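Local coordinates for uncharacterized protein VP1736 (Vibrio parahaemolyticus, PDB 3LXQ) that is of unknown function but carries a sulfatase-family domain of the alkaline phosphatase superfamily, an alpha/beta fold built on a central mixed sheet, at residues A[150-153]-A[154-157]; A[339-342]-A[343-347]; A[349-353]-A[354-358]; A[365-368]-A[369-373]. All coordinates share one frame; numbering follows the deposited sequence.

Interaction 1: residues A[150-153]-A[154-157]; sequences RAVV and KLSK
Arg150 reaches over the turn that follows it and takes hold of the far side with its guanidinium. NH2 gives a nearly straight hydrogen bond to Lys154 O (3.2 Å, N-H...O 168°), and that oxygen lies at the edge of the guanidinium, close to its plane. One face of the same group receives Leu155 CD2, which sits 3.6 Å from Arg150 NH2 and is offset toward the rim. The bend of the arginine chain at chi3 (-49°) turns the flat end back over these two partners instead of letting it run on straight.

Beneath this lies the tight part, a type I beta turn from Ala151 to Lys154. Its closing bond runs from Lys154 N to Ala151 O (3.0 Å), and a weak one from Leu155 N to Val152 O follows. Leu155 fills the inside of the bend: CD1 comes to 3.3 Å from Arg150 O, while its approach to Val152 CG1 is looser at 4.4 Å. The solvent side is different in character. Arg150 is exposed, and the extended chain of Lys154 crosses it at about a right angle, with CB 3.8 Å from Arg150 NE, before leading away to a salt bridge with Asp187.

The turn belongs to the loop between helices 133-141 and 165-171. Ala151 and Val153 rest on helix 133-141, where Glu138 also accepts a hydrogen bond from Val152 N; Val152 and Val153 meet Phe192 of helix 189-195, and Leu155 leans on Tyr439 of helix 422-441.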
loop_
_atom_site.group_PDB
_atom_site.type_symbol
_atom_site.label_atom_id
_atom_site.label_comp_id
_atom_site.label_asym_id
_atom_site.label_seq_id
_atom_site.Cartn_x
_atom_site.Cartn_y
_atom_site.Cartn_z
ATOM N N ARG A 150 10.677 -8.313 -9.558
ATOM C CA ARG A 150 10.177 -6.947 -9.491
ATOM C C ARG A 150 8.658 -6.977 -9.370
ATOM O O ARG A 150 8.008 -7.918 -9.821
ATOM C CB ARG A 150 10.614 -6.160 -10.728
ATOM C CG ARG A 150 12.118 -6.226 -11.001
ATOM C CD ARG A 150 12.556 -5.445 -12.247
ATOM N NE ARG A 150 11.758 -5.728 -13.446
ATOM C CZ ARG A 150 11.981 -6.723 -14.309
ATOM N NH1 ARG A 150 12.977 -7.579 -14.110
ATOM N NH2 ARG A 150 11.191 -6.870 -15.377
ATOM N N ALA A 151 8.091 -5.953 -8.736
ATOM C CA ALA A 151 6.635 -5.755 -8.772
ATOM C C ALA A 151 6.076 -5.814 -10.205
ATOM O O ALA A 151 6.772 -5.478 -11.171
ATOM C CB ALA A 151 6.292 -4.434 -8.134
ATOM N N VAL A 152 4.809 -6.213 -10.325
ATOM C CA VAL A 152 4.138 -6.386 -11.615
ATOM C C VAL A 152 3.975 -5.086 -12.405
ATOM O O VAL A 152 3.608 -5.120 -13.580
ATOM C CB VAL A 152 2.735 -7.066 -11.484
ATOM C CG1 VAL A 152 2.805 -8.349 -10.672
ATOM C CG2 VAL A 152 1.698 -6.093 -10.935
ATOM N N VAL A 153 4.248 -3.946 -11.773
ATOM C CA VAL A 153 4.249 -2.664 -12.501
ATOM C C VAL A 153 5.296 -2.716 -13.613
ATOM O O VAL A 153 5.141 -2.071 -14.662
ATOM C CB VAL A 153 4.536 -1.461 -11.572
ATOM C CG1 VAL A 153 4.519 -0.140 -12.358
ATOM C CG2 VAL A 153 3.545 -1.426 -10.406
ATOM N N LYS A 154 6.340 -3.512 -13.384
ATOM C CA LYS A 154 7.468 -3.618 -14.310
ATOM C C LYS A 154 7.569 -4.966 -15.027
ATOM O O LYS A 154 8.519 -5.198 -15.774
ATOM C CB LYS A 154 8.790 -3.313 -13.582
ATOM C CG LYS A 154 8.939 -1.865 -13.185
ATOM C CD LYS A 154 10.255 -1.592 -12.493
ATOM C CE LYS A 154 10.500 -0.097 -12.432
ATOM N NZ LYS A 154 11.692 0.238 -11.607
ATOM N N LEU A 155 6.605 -5.858 -14.817
ATOM C CA LEU A 155 6.685 -7.162 -15.472
ATOM C C LEU A 155 5.861 -7.158 -16.756
ATOM O O LEU A 155 4.838 -6.491 -16.828
ATOM C CB LEU A 155 6.288 -8.287 -14.514
ATOM C CG LEU A 155 7.192 -8.452 -13.287
ATOM C CD1 LEU A 155 6.676 -9.564 -12.402
ATOM C CD2 LEU A 155 8.652 -8.726 -13.673
ATOM N N SER A 156 6.326 -7.884 -17.767
ATOM C CA SER A 156 5.745 -7.804 -19.107
ATOM C C SER A 156 4.342 -8.419 -19.240
ATOM O O SER A 156 3.492 -7.886 -19.970
ATOM C CB SER A 156 6.704 -8.394 -20.147
ATOM O OG SER A 156 6.974 -9.756 -19.872
ATOM N N LYS A 157 4.095 -9.522 -18.533
ATOM C CA LYS A 157 2.783 -10.182 -18.573
ATOM C C LYS A 157 1.674 -9.393 -17.866
ATOM O O LYS A 157 0.498 -9.556 -18.184
ATOM C CB LYS A 157 2.868 -11.605 -18.014
ATOM C CG LYS A 157 3.692 -12.558 -18.883
ATOM C CD LYS A 157 3.884 -13.918 -18.220
ATOM C CE LYS A 157 2.703 -14.849 -18.461
ATOM N NZ LYS A 157 2.900 -16.131 -17.726
#

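Interaction 2: residues A[339-342]-A[343-347]; sequences RIAN and NIDMP
A short strand hands over to a 3-10 turn and then a helix here, and Asp345 makes the corner by holding the backbone of Asn342 twice, with its carboxylate and with its own N-H. Asn342 N points almost straight at Asp345 OD2 (2.8 Å, N-H...O 177°), which it meets from above the carboxylate plane. In return Asp345 N bonds to Asn342 O at 3.0 Å, arriving well above that carbonyl plane, 58° out of it. Both the N-H and the carbonyl of Asn342, the strand's last residue, are thus tied to Asp345.

Asp345 CG stands anti to its own carbonyl carbon (chi1 -56°), and this carries the carboxylate back along the strand, where OD2 also lies 3.4 Å from Ala341 CB. A water donates to the same OD2 at 2.9 Å and, weakly, to Ile340 O, extending the link one residue farther. OD1 is engaged by a salt bridge to Arg377 and by Arg365 N, so the buried carboxylate has partners at both oxygens; this probably favours its charged form. On the other flank Ile344 CG1 packs against Asn342 CB at 3.6 Å. The Asn342 amide is bonded to neighbouring strands, OD1 to Met379 N and ND2 to Tyr127 O.

Strand 341-342 runs parallel to strand 121-127 in the mixed sheet, with strand 377-382 touching Asn342 and Ile344. Selenomethionine Met346, in helix 346-353, packs on Phe123 and Met126 and on Ile301 and Ile303 of strand 298-304.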
loop_
_atom_site.group_PDB
_atom_site.type_symbol
_atom_site.label_atom_id
_atom_site.label_comp_id
_atom_site.label_asym_id
_atom_site.label_seq_id
_atom_site.Cartn_x
_atom_site.Cartn_y
_atom_site.Cartn_z
ATOM N N ARG A 339 -3.950 -4.515 14.871
ATOM C CA ARG A 339 -3.890 -5.825 14.181
ATOM C C ARG A 339 -2.806 -5.832 13.111
ATOM O O ARG A 339 -2.767 -4.933 12.276
ATOM C CB ARG A 339 -5.255 -6.214 13.576
ATOM C CG ARG A 339 -6.383 -6.485 14.600
ATOM C CD ARG A 339 -7.744 -6.760 13.919
ATOM N NE ARG A 339 -8.172 -5.661 13.047
ATOM C CZ ARG A 339 -9.259 -5.668 12.271
ATOM N NH1 ARG A 339 -10.067 -6.728 12.216
ATOM N NH2 ARG A 339 -9.539 -4.600 11.534
ATOM N N ILE A 340 -1.913 -6.824 13.146
ATOM C CA ILE A 340 -0.850 -6.905 12.143
ATOM C C ILE A 340 -1.493 -7.049 10.763
ATOM O O ILE A 340 -2.349 -7.915 10.556
ATOM C CB ILE A 340 0.145 -8.085 12.366
ATOM C CG1 ILE A 340 0.657 -8.104 13.807
ATOM C CG2 ILE A 340 1.353 -7.954 11.409
ATOM C CD1 ILE A 340 1.324 -9.388 14.172
ATOM N N ALA A 341 -1.072 -6.195 9.835
ATOM C CA ALA A 341 -1.620 -6.173 8.481
ATOM C C ALA A 341 -0.559 -5.753 7.469
ATOM O O ALA A 341 0.524 -5.299 7.848
ATOM C CB ALA A 341 -2.827 -5.236 8.425
ATOM N N ASN A 342 -0.869 -5.942 6.187
ATOM C CA ASN A 342 -0.037 -5.529 5.065
ATOM C C ASN A 342 -0.786 -4.476 4.283
ATOM O O ASN A 342 -2.007 -4.405 4.357
ATOM C CB ASN A 342 0.211 -6.696 4.118
ATOM C CG ASN A 342 1.495 -7.453 4.408
ATOM O OD1 ASN A 342 1.509 -8.684 4.344
ATOM N ND2 ASN A 342 2.587 -6.731 4.661
ATOM N N ASN A 343 -0.064 -3.679 3.510
ATOM C CA ASN A 343 -0.717 -2.775 2.565
ATOM C C ASN A 343 -1.575 -3.476 1.492
ATOM O O ASN A 343 -2.501 -2.872 0.963
ATOM C CB ASN A 343 0.281 -1.779 1.940
ATOM C CG ASN A 343 1.528 -2.432 1.370
ATOM O OD1 ASN A 343 1.718 -3.655 1.423
ATOM N ND2 ASN A 343 2.400 -1.597 0.806
ATOM N N ILE A 344 -1.284 -4.745 1.186
ATOM C CA ILE A 344 -2.169 -5.535 0.309
ATOM C C ILE A 344 -3.559 -5.835 0.930
ATOM O O ILE A 344 -4.481 -6.255 0.214
ATOM C CB ILE A 344 -1.520 -6.858 -0.179
ATOM C CG1 ILE A 344 -1.246 -7.803 0.991
ATOM C CG2 ILE A 344 -0.236 -6.600 -0.984
ATOM C CD1 ILE A 344 -1.092 -9.234 0.578
ATOM N N ASP A 345 -3.720 -5.599 2.232
ATOM C CA ASP A 345 -5.039 -5.696 2.883
ATOM C C ASP A 345 -5.853 -4.422 2.683
ATOM O O ASP A 345 -7.064 -4.394 2.930
ATOM C CB ASP A 345 -4.909 -5.978 4.390
ATOM C CG ASP A 345 -4.103 -7.238 4.689
ATOM O OD1 ASP A 345 -4.232 -8.210 3.935
ATOM O OD2 ASP A 345 -3.344 -7.256 5.684
HETATM N N MSE A 346 -5.192 -3.365 2.232
HETATM C CA MSE A 346 -5.882 -2.105 2.087
HETATM C C MSE A 346 -6.918 -2.105 0.950
HETATM O O MSE A 346 -8.048 -1.684 1.176
HETATM C CB MSE A 346 -4.908 -0.933 2.024
HETATM C CG MSE A 346 -4.138 -0.730 3.320
HETATM SE SE MSE A 346 -5.287 -0.211 4.836
HETATM C CE MSE A 346 -5.694 -1.990 5.590
ATOM N N PRO A 347 -6.565 -2.632 -0.241
ATOM C CA PRO A 347 -7.615 -2.555 -1.266
ATOM C C PRO A 347 -8.909 -3.300 -0.919
ATOM O O PRO A 347 -9.960 -2.729 -1.147
ATOM C CB PRO A 347 -6.971 -3.133 -2.530
ATOM C CG PRO A 347 -5.529 -3.294 -2.235
ATOM C CD PRO A 347 -5.251 -3.004 -0.799
HETATM O O HOH W 1 -4.376 -8.631 8.029
#

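Interaction 3: residues A[349-353]-A[354-358]; sequences TLLSL and IGVDA
Leu351 spreads its two methyls between the partners that follow it round the end of the helix. CD1 meets Ala358 CB at 3.6 Å, the closest apolar approach here, whereas CD2 stands 4.2 Å from Ile354 CD1 and 4.3 Å from Val356 CB. The leucine and Ile354 slant across one another, meeting at their outer methyls. Ile354 has CG1 lodged between its backbone N and carbonyl carbon (chi1 65°), which folds the chain back over the last helical turn and brings CG1 to 3.3 Å from Leu350 O.

Val356 and Ala358 come back beside Leu351 because helix 346-353 ends in a Schellman motif. Gly355 takes a positive phi of 86°, where a side chain would jam against the preceding carbonyl oxygen, and the chain reverses. Val356 N then bonds to Leu351 O at 2.9 Å, tilted 19° from the carbonyl plane. Ile354 N bonds to Leu350 O, also at 2.9 Å, and adds a weak bond to Leu351 O.

Leu168 and Leu169 of helix 165-171 close over Leu351, with Leu169 also touching Ile354 and Val356. Behind them Leu350 packs on Ile299 and Ile301 of strand 298-304, and Ala358 pairs through its backbone with Asn77 as strand 358-360 begins.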
loop_
_atom_site.group_PDB
_atom_site.type_symbol
_atom_site.label_atom_id
_atom_site.label_comp_id
_atom_site.label_asym_id
_atom_site.label_seq_id
_atom_site.Cartn_x
_atom_site.Cartn_y
_atom_site.Cartn_z
ATOM N N THR A 349 -10.066 -3.882 2.097
ATOM C CA THR A 349 -10.649 -3.032 3.141
ATOM C C THR A 349 -11.353 -1.789 2.573
ATOM O O THR A 349 -12.488 -1.467 2.971
ATOM C CB THR A 349 -9.593 -2.617 4.185
ATOM O OG1 THR A 349 -8.974 -3.790 4.739
ATOM C CG2 THR A 349 -10.210 -1.778 5.304
ATOM N N LEU A 350 -10.695 -1.110 1.637
ATOM C CA LEU A 350 -11.211 0.145 1.088
ATOM C C LEU A 350 -12.461 -0.060 0.235
ATOM O O LEU A 350 -13.428 0.712 0.356
ATOM C CB LEU A 350 -10.119 0.886 0.304
ATOM C CG LEU A 350 -8.895 1.342 1.120
ATOM C CD1 LEU A 350 -7.683 1.561 0.222
ATOM C CD2 LEU A 350 -9.192 2.581 1.959
ATOM N N LEU A 351 -12.458 -1.099 -0.606
ATOM C CA LEU A 351 -13.651 -1.452 -1.392
ATOM C C LEU A 351 -14.862 -1.690 -0.495
ATOM O O LEU A 351 -15.997 -1.311 -0.826
ATOM C CB LEU A 351 -13.412 -2.702 -2.241
ATOM C CG LEU A 351 -12.500 -2.621 -3.464
ATOM C CD1 LEU A 351 -12.550 -3.950 -4.186
ATOM C CD2 LEU A 351 -12.872 -1.467 -4.414
ATOM N N SER A 352 -14.604 -2.326 0.640
ATOM C CA SER A 352 -15.642 -2.653 1.592
ATOM C C SER A 352 -16.176 -1.378 2.216
ATOM O O SER A 352 -17.388 -1.251 2.425
ATOM C CB SER A 352 -15.096 -3.612 2.656
ATOM O OG SER A 352 -16.134 -4.203 3.427
ATOM N N LEU A 353 -15.280 -0.430 2.496
ATOM C CA LEU A 353 -15.669 0.859 3.090
ATOM C C LEU A 353 -16.445 1.767 2.143
ATOM O O LEU A 353 -17.286 2.568 2.583
ATOM C CB LEU A 353 -14.445 1.605 3.627
ATOM C CG LEU A 353 -13.908 1.127 4.975
ATOM C CD1 LEU A 353 -12.482 1.616 5.210
ATOM C CD2 LEU A 353 -14.842 1.570 6.101
ATOM N N ILE A 354 -16.162 1.657 0.848
ATOM C CA ILE A 354 -16.796 2.550 -0.138
ATOM C C ILE A 354 -18.105 1.992 -0.711
ATOM O O ILE A 354 -18.749 2.633 -1.549
ATOM C CB ILE A 354 -15.824 2.986 -1.276
ATOM C CG1 ILE A 354 -15.385 1.796 -2.136
ATOM C CG2 ILE A 354 -14.632 3.760 -0.698
ATOM C CD1 ILE A 354 -14.655 2.189 -3.416
ATOM N N GLY A 355 -18.470 0.796 -0.265
ATOM C CA GLY A 355 -19.713 0.158 -0.689
ATOM C C GLY A 355 -19.643 -0.641 -1.977
ATOM O O GLY A 355 -20.653 -0.817 -2.647
ATOM N N VAL A 356 -18.457 -1.130 -2.332
ATOM C CA VAL A 356 -18.317 -1.938 -3.551
ATOM C C VAL A 356 -18.094 -3.409 -3.233
ATOM O O VAL A 356 -17.069 -3.769 -2.633
ATOM C CB VAL A 356 -17.187 -1.410 -4.485
ATOM C CG1 VAL A 356 -16.998 -2.334 -5.692
ATOM C CG2 VAL A 356 -17.514 -0.004 -4.966
ATOM N N ASP A 357 -19.049 -4.251 -3.638
ATOM C CA ASP A 357 -18.911 -5.713 -3.510
ATOM C C ASP A 357 -17.757 -6.181 -4.398
ATOM O O ASP A 357 -17.643 -5.745 -5.545
ATOM C CB ASP A 357 -20.196 -6.440 -3.930
ATOM C CG ASP A 357 -21.327 -6.308 -2.912
ATOM O OD1 ASP A 357 -22.460 -6.720 -3.249
ATOM O OD2 ASP A 357 -21.105 -5.803 -1.788
ATOM N N ALA A 358 -16.935 -7.082 -3.867
ATOM C CA ALA A 358 -15.671 -7.455 -4.481
ATOM C C ALA A 358 -15.535 -8.942 -4.770
ATOM O O ALA A 358 -15.213 -9.729 -3.874
ATOM C CB ALA A 358 -14.500 -6.976 -3.595
#

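Interaction 4: residues A[365-368]-A[369-373]; sequences RDLT and KPLAR
Asp366 to Lys369 form a type I beta turn, closed by Lys369 N to Asp366 O at 3.2 Å, and the chain then runs on through Pro370 to Leu371. Leu371 lies back across the approach to the turn. Its CD1 sits over one face of the Arg365 guanidinium, 3.9 Å above the plane and toward the rim, and the two side chains cross at about a right angle. CD2 touches Arg365 NH1 at 3.8 Å and Leu367 CD2 at 3.9 Å. A bend at chi2 (76°) swings the arginine under the leucine, while its NH2 is held by the carbonyls of Asp375 and Ser60.

The turn also contains an Asx turn: Asp366 OD1 accepts from Thr368 N at 3.0 Å, on the anti side, though 33° out of the carboxylate plane. The other oxygen, OD2, is bonded to Ser352 OG of helix 346-353. The extended Lys369 chain slants across this aspartate, its CD 3.7 Å from Asp366 OD2, and NZ makes a long salt bridge to the same oxygen at 3.6 Å. NZ has a firmer partner in Pro78 O. Thr368 packs on Thr349 and Leu353 of that helix, and Leu367 on Met346.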
loop_
_atom_site.group_PDB
_atom_site.type_symbol
_atom_site.label_atom_id
_atom_site.label_comp_id
_atom_site.label_asym_id
_atom_site.label_seq_id
_atom_site.Cartn_x
_atom_site.Cartn_y
_atom_site.Cartn_z
ATOM N N ARG A 365 -6.981 -9.030 3.376
ATOM C CA ARG A 365 -8.099 -9.090 4.314
ATOM C C ARG A 365 -8.953 -7.825 4.236
ATOM O O ARG A 365 -8.432 -6.720 4.051
ATOM C CB ARG A 365 -7.576 -9.249 5.740
ATOM C CG ARG A 365 -7.087 -10.645 6.108
ATOM C CD ARG A 365 -5.708 -11.001 5.523
ATOM N NE ARG A 365 -5.278 -12.317 6.008
ATOM C CZ ARG A 365 -4.680 -12.526 7.184
ATOM N NH1 ARG A 365 -4.395 -11.504 7.986
ATOM N NH2 ARG A 365 -4.353 -13.769 7.559
ATOM N N ASP A 366 -10.262 -8.011 4.351
ATOM C CA ASP A 366 -11.197 -6.906 4.537
ATOM C C ASP A 366 -11.205 -6.657 6.027
ATOM O O ASP A 366 -11.806 -7.408 6.803
ATOM C CB ASP A 366 -12.586 -7.295 4.039
ATOM C CG ASP A 366 -13.655 -6.228 4.319
ATOM O OD1 ASP A 366 -13.382 -5.219 5.010
ATOM O OD2 ASP A 366 -14.800 -6.411 3.838
ATOM N N LEU A 367 -10.526 -5.604 6.439
ATOM C CA LEU A 367 -10.293 -5.400 7.867
ATOM C C LEU A 367 -11.429 -4.638 8.549
ATOM O O LEU A 367 -11.339 -4.323 9.736
ATOM C CB LEU A 367 -8.932 -4.745 8.108
ATOM C CG LEU A 367 -7.750 -5.644 7.718
ATOM C CD1 LEU A 367 -6.460 -4.853 7.561
ATOM C CD2 LEU A 367 -7.579 -6.829 8.683
ATOM N N THR A 368 -12.494 -4.363 7.797
ATOM C CA THR A 368 -13.724 -3.850 8.388
ATOM C C THR A 368 -14.423 -4.983 9.142
ATOM O O THR A 368 -15.336 -4.744 9.931
ATOM C CB THR A 368 -14.717 -3.275 7.345
ATOM O OG1 THR A 368 -15.165 -4.321 6.478
ATOM C CG2 THR A 368 -14.100 -2.129 6.537
ATOM N N LYS A 369 -13.968 -6.208 8.886
ATOM C CA LYS A 369 -14.530 -7.409 9.473
ATOM C C LYS A 369 -13.543 -8.019 10.462
ATOM O O LYS A 369 -12.337 -7.745 10.373
ATOM C CB LYS A 369 -14.903 -8.410 8.372
ATOM C CG LYS A 369 -15.997 -7.862 7.451
ATOM C CD LYS A 369 -16.249 -8.746 6.252
ATOM C CE LYS A 369 -17.487 -8.253 5.523
ATOM N NZ LYS A 369 -17.541 -8.757 4.135
ATOM N N PRO A 370 -14.053 -8.854 11.398
ATOM C CA PRO A 370 -13.228 -9.446 12.446
ATOM C C PRO A 370 -12.097 -10.280 11.895
ATOM O O PRO A 370 -12.213 -10.897 10.841
ATOM C CB PRO A 370 -14.214 -10.352 13.207
ATOM C CG PRO A 370 -15.542 -9.747 12.967
ATOM C CD PRO A 370 -15.469 -9.265 11.540
ATOM N N LEU A 371 -11.004 -10.290 12.627
ATOM C CA LEU A 371 -9.869 -11.073 12.266
ATOM C C LEU A 371 -9.318 -11.567 13.586
ATOM O O LEU A 371 -8.982 -10.759 14.465
ATOM C CB LEU A 371 -8.840 -10.201 11.537
ATOM C CG LEU A 371 -7.561 -10.910 11.075
ATOM C CD1 LEU A 371 -7.816 -11.780 9.856
ATOM C CD2 LEU A 371 -6.421 -9.907 10.821
ATOM N N ALA A 372 -9.279 -12.887 13.736
ATOM C CA ALA A 372 -8.792 -13.514 14.961
ATOM C C ALA A 372 -7.326 -13.167 15.122
ATOM O O ALA A 372 -6.628 -12.958 14.124
ATOM C CB ALA A 372 -8.999 -15.041 14.907
ATOM N N ARG A 373 -6.877 -13.068 16.370
ATOM C CA ARG A 373 -5.469 -12.822 16.667
ATOM C C ARG A 373 -4.481 -13.744 15.953
ATOM O O ARG A 373 -3.402 -13.301 15.549
ATOM C CB ARG A 373 -5.207 -12.886 18.168
ATOM C CG ARG A 373 -5.007 -11.522 18.796
ATOM C CD ARG A 373 -4.069 -11.606 19.967
ATOM N NE ARG A 373 -2.683 -11.901 19.586
ATOM C CZ ARG A 373 -2.026 -13.013 19.923
ATOM N NH1 ARG A 373 -0.769 -13.182 19.547
ATOM N NH2 ARG A 373 -2.609 -13.962 20.648
HETATM O O HOH W 2 -10.952 -9.673 8.181
#

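Along the chain the four contacts come in series, and none nests in or crosses another. Interaction 1 closes a turn between helices 133-141 and 165-171 and stands apart, its nearest atoms about 10 Å from interaction 2 and farther from the rest. Interactions 2 and 3 mark the two ends of helix 346-353, the first joining it to the mixed sheet and the second leading out toward strand 358-360. Interaction 4, a turn on the way to the five-stranded antiparallel sheet, comes back against both: Arg339 NH2 probably hydrogen-bonds to Leu367 O at 2.6 Å, and Thr349 OG1 meets Leu367 N at 2.9 Å. The 365-373 loop is thereby fastened along the helix.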